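Local coordinates for protein globin (Geobacter sulfurreducens, PDB 2W31) that serves as the heme-binding globin domain of a longer globin-coupled sensor, its heme iron held by two axial histidines, and probably binds oxygen, at residues 68-73 and 111-116. Sequence-based numbering, arbitrary orientation. Where two conformers were deposited one is given.
Sequences DWFVSL and RQFTLS. With HEM (protoporphyrin IX containing Fe), chain C.
The hydroxyl OG1 of Thr-114 is hydrogen-bonded to the carbonyl oxygen of Val-110, one turn back in the G helix (100-121), and meets the ring edge of Phe-70 across the contact. OG1 lies in the plane of that ring, 3.5 Å from CE1 of Phe-70 and 4.1 Å from its CZ, so the oxygen faces C-H groups rather than the pi cloud. CG of Phe-70 is anti to its backbone nitrogen (chi1 173°), which brings its CE1 edge to OG1 of Thr-114, while chi1 of -53° in Thr-114 sets OG1 beside its own nitrogen. Phe-113 adds an apolar touch, its CE2 lying obliquely 4.3 Å from CZ of Phe-70. Leu-35 of helix 32-44 packs on both phenylalanines, and Phe-74 meets the Phe-70 ring edge-to-face. The two segments approach only through side chains, with Phe-70 CA 9.8 Å from Thr-114 CA, and bury just 99 Å² between them.

Next to Phe-70 on the E helix (62-72), which carries the iron ligand His-66, Trp-69 faces the heme. Methyl CMB sits over the centre of one indole face; at 3.1 Å from CE2 of Trp-69 it is very close, so the depth of this CH-pi approach is doubtful. Leu-73 CG lies over the opposite face, offset toward the rim. Asn-142 OD1 accepts a hydrogen bond from the indole NE1, which would restrain ring rotation. With its hydroxyl satisfied by Val-110 O, Thr-114 needs no hydrogen bond across this E-to-G helix packing of the globin fold, made by apolar and C-H contacts beside the heme.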
loop_
_atom_site.group_PDB
_atom_site.type_symbol
_atom_site.label_atom_id
_atom_site.label_comp_id
_atom_site.label_asym_id
_atom_site.label_seq_id
_atom_site.Cartn_x
_atom_site.Cartn_y
_atom_site.Cartn_z
ATOM N N ASP A 68 1.547 1.947 -19.690
ATOM C CA ASP A 68 2.982 2.255 -19.822
ATOM C C ASP A 68 3.619 2.451 -18.449
ATOM O O ASP A 68 4.723 1.960 -18.204
ATOM C CB ASP A 68 3.247 3.505 -20.691
ATOM C CG ASP A 68 2.943 3.313 -22.182
ATOM O OD1 ASP A 68 2.859 2.165 -22.695
ATOM O OD2 ASP A 68 2.801 4.379 -22.839
ATOM N N TRP A 69 2.910 3.149 -17.547
ATOM C CA TRP A 69 3.400 3.336 -16.175
ATOM C C TRP A 69 3.616 1.965 -15.473
ATOM O O TRP A 69 4.651 1.738 -14.794
ATOM C CB TRP A 69 2.433 4.222 -15.348
ATOM C CG TRP A 69 2.744 4.094 -13.845
ATOM C CD1 TRP A 69 3.697 4.760 -13.132
ATOM C CD2 TRP A 69 2.119 3.167 -12.926
ATOM N NE1 TRP A 69 3.719 4.289 -11.800
ATOM C CE2 TRP A 69 2.741 3.331 -11.665
ATOM C CE3 TRP A 69 1.071 2.222 -13.057
ATOM C CZ2 TRP A 69 2.344 2.584 -10.536
ATOM C CZ3 TRP A 69 0.679 1.490 -11.944
ATOM C CH2 TRP A 69 1.330 1.682 -10.696
ATOM N N PHE A 70 2.654 1.068 -15.653
ATOM C CA PHE A 70 2.756 -0.274 -15.066
ATOM C C PHE A 70 4.043 -1.003 -15.516
ATOM O O PHE A 70 4.811 -1.550 -14.714
ATOM C CB PHE A 70 1.495 -1.076 -15.380
ATOM C CG PHE A 70 1.564 -2.526 -14.978
ATOM C CD1 PHE A 70 1.448 -2.913 -13.622
ATOM C CD2 PHE A 70 1.734 -3.525 -15.946
ATOM C CE1 PHE A 70 1.514 -4.252 -13.257
ATOM C CE2 PHE A 70 1.754 -4.870 -15.578
ATOM C CZ PHE A 70 1.665 -5.240 -14.227
ATOM N N VAL A 71 4.284 -0.987 -16.817
ATOM C CA VAL A 71 5.506 -1.587 -17.334
ATOM C C VAL A 71 6.774 -0.946 -16.758
ATOM O O VAL A 71 7.743 -1.648 -16.432
ATOM C CB VAL A 71 5.498 -1.516 -18.866
ATOM C CG1 VAL A 71 6.835 -1.974 -19.443
ATOM C CG2 VAL A 71 4.367 -2.406 -19.382
ATOM N N SER A 72 6.751 0.375 -16.566
ATOM C CA SER A 72 7.896 1.096 -16.027
ATOM C C SER A 72 8.289 0.665 -14.609
ATOM O O SER A 72 9.435 0.884 -14.202
ATOM C CB SER A 72 7.637 2.604 -16.046
ATOM O OG SER A 72 6.748 2.995 -15.021
ATOM N N LEU A 73 7.337 0.078 -13.848
ATOM C CA LEU A 73 7.672 -0.420 -12.507
ATOM C C LEU A 73 8.798 -1.452 -12.572
ATOM O O LEU A 73 9.555 -1.609 -11.600
ATOM C CB LEU A 73 6.476 -1.107 -11.835
ATOM C CG LEU A 73 5.286 -0.224 -11.515
ATOM C CD1 LEU A 73 4.057 -1.099 -11.166
ATOM C CD2 LEU A 73 5.626 0.693 -10.334
ATOM N N ARG A 111 -1.890 -3.564 -7.042
ATOM C CA ARG A 111 -1.230 -4.439 -6.081
ATOM C C ARG A 111 -1.861 -5.855 -6.119
ATOM O O ARG A 111 -1.161 -6.855 -6.170
ATOM C CB ARG A 111 -1.413 -3.809 -4.705
ATOM C CG ARG A 111 -0.632 -4.410 -3.663
ATOM C CD ARG A 111 -1.142 -3.851 -2.292
ATOM N NE ARG A 111 -1.159 -2.387 -2.145
ATOM C CZ ARG A 111 -0.054 -1.641 -1.963
ATOM N NH1 ARG A 111 1.139 -2.196 -2.000
ATOM N NH2 ARG A 111 -0.105 -0.328 -1.794
ATOM N N GLN A 112 -3.198 -5.947 -6.140
ATOM C CA GLN A 112 -3.853 -7.265 -6.080
ATOM C C GLN A 112 -3.534 -7.998 -7.380
ATOM O O GLN A 112 -3.267 -9.204 -7.368
ATOM C CB GLN A 112 -5.370 -7.092 -5.926
ATOM C CG GLN A 112 -5.780 -6.208 -4.724
ATOM C CD GLN A 112 -5.841 -6.941 -3.384
ATOM O OE1 GLN A 112 -5.154 -7.958 -3.179
ATOM N NE2 GLN A 112 -6.657 -6.407 -2.448
ATOM N N PHE A 113 -3.548 -7.265 -8.501
ATOM C CA PHE A 113 -3.321 -7.890 -9.808
ATOM C C PHE A 113 -1.904 -8.470 -9.870
ATOM O O PHE A 113 -1.691 -9.628 -10.329
ATOM C CB PHE A 113 -3.482 -6.828 -10.896
ATOM C CG PHE A 113 -3.291 -7.357 -12.323
ATOM C CD1 PHE A 113 -4.369 -7.858 -13.074
ATOM C CD2 PHE A 113 -2.018 -7.353 -12.901
ATOM C CE1 PHE A 113 -4.172 -8.357 -14.369
ATOM C CE2 PHE A 113 -1.819 -7.831 -14.225
ATOM C CZ PHE A 113 -2.887 -8.345 -14.929
ATOM N N THR A 114 -0.918 -7.672 -9.442
ATOM C CA THR A 114 0.485 -8.086 -9.548
ATOM C C THR A 114 0.823 -9.213 -8.589
ATOM O O THR A 114 1.548 -10.157 -8.961
ATOM C CB THR A 114 1.388 -6.880 -9.329
ATOM O OG1 THR A 114 0.979 -5.848 -10.232
ATOM C CG2 THR A 114 2.846 -7.226 -9.650
ATOM N N LEU A 115 0.235 -9.202 -7.392
ATOM C CA LEU A 115 0.517 -10.294 -6.475
ATOM C C LEU A 115 -0.121 -11.597 -6.952
ATOM O O LEU A 115 0.409 -12.708 -6.628
ATOM C CB LEU A 115 0.130 -9.962 -5.019
ATOM C CG LEU A 115 0.971 -8.848 -4.402
ATOM C CD1 LEU A 115 0.803 -8.919 -2.851
ATOM C CD2 LEU A 115 2.417 -8.668 -4.778
ATOM N N SER A 116 -1.240 -11.485 -7.659
ATOM C CA SER A 116 -1.829 -12.699 -8.247
ATOM C C SER A 116 -0.938 -13.276 -9.340
ATOM O O SER A 116 -0.790 -14.509 -9.413
ATOM C CB SER A 116 -3.258 -12.466 -8.709
ATOM O OG SER A 116 -4.070 -12.593 -7.548
HETATM C CHA HEM C . -2.282 10.837 -16.030
HETATM C CHB HEM C . -0.320 7.182 -13.578
HETATM C CHC HEM C . -4.426 6.833 -11.027
HETATM C CHD HEM C . -6.659 9.534 -14.352
HETATM C C1A HEM C . -1.381 9.892 -15.587
HETATM C C2A HEM C . -0.013 9.735 -16.048
HETATM C C3A HEM C . 0.532 8.704 -15.388
HETATM C C4A HEM C . -0.494 8.206 -14.476
HETATM C CMA HEM C . 1.955 8.124 -15.506
HETATM C CAA HEM C . 0.686 10.634 -17.118
HETATM C CBA HEM C . 1.030 11.913 -16.345
HETATM C CGA HEM C . 2.057 12.803 -17.016
HETATM O O1A HEM C . 3.262 12.431 -17.089
HETATM O O2A HEM C . 1.656 13.914 -17.466
HETATM C C1B HEM C . -1.218 6.866 -12.572
HETATM C C2B HEM C . -0.972 6.005 -11.426
HETATM C C3B HEM C . -2.101 5.906 -10.715
HETATM C C4B HEM C . -3.123 6.667 -11.419
HETATM C CMB HEM C . 0.414 5.382 -11.150
HETATM C CAB HEM C . -2.367 5.110 -9.439
HETATM C CBB HEM C . -1.875 3.869 -9.261
HETATM C C1C HEM C . -5.410 7.465 -11.746
HETATM C C2C HEM C . -6.829 7.418 -11.483
HETATM C C3C HEM C . -7.449 8.134 -12.425
HETATM C C4C HEM C . -6.435 8.682 -13.301
HETATM C CMC HEM C . -7.506 6.663 -10.341
HETATM C CAC HEM C . -8.971 8.362 -12.531
HETATM C CBC HEM C . -9.684 8.122 -13.627
HETATM C C1D HEM C . -5.683 10.231 -15.016
HETATM C C2D HEM C . -5.922 11.382 -15.899
HETATM C C3D HEM C . -4.564 11.801 -16.423
HETATM C C4D HEM C . -3.630 10.849 -15.828
HETATM C CMD HEM C . -7.266 12.035 -16.193
HETATM C CAD HEM C . -4.221 12.946 -17.414
HETATM C CBD HEM C . -4.224 14.308 -16.747
HETATM C CGD HEM C . -4.235 15.358 -17.840
HETATM O O1D HEM C . -5.192 15.404 -18.661
HETATM O O2D HEM C . -3.280 16.163 -17.885
HETATM N NA HEM C . -1.660 8.939 -14.631
HETATM N NB HEM C . -2.532 7.251 -12.531
HETATM N NC HEM C . -5.184 8.245 -12.875
HETATM N ND HEM C . -4.333 9.970 -15.015
HETATM FE FE HEM C . -3.432 8.580 -13.761
#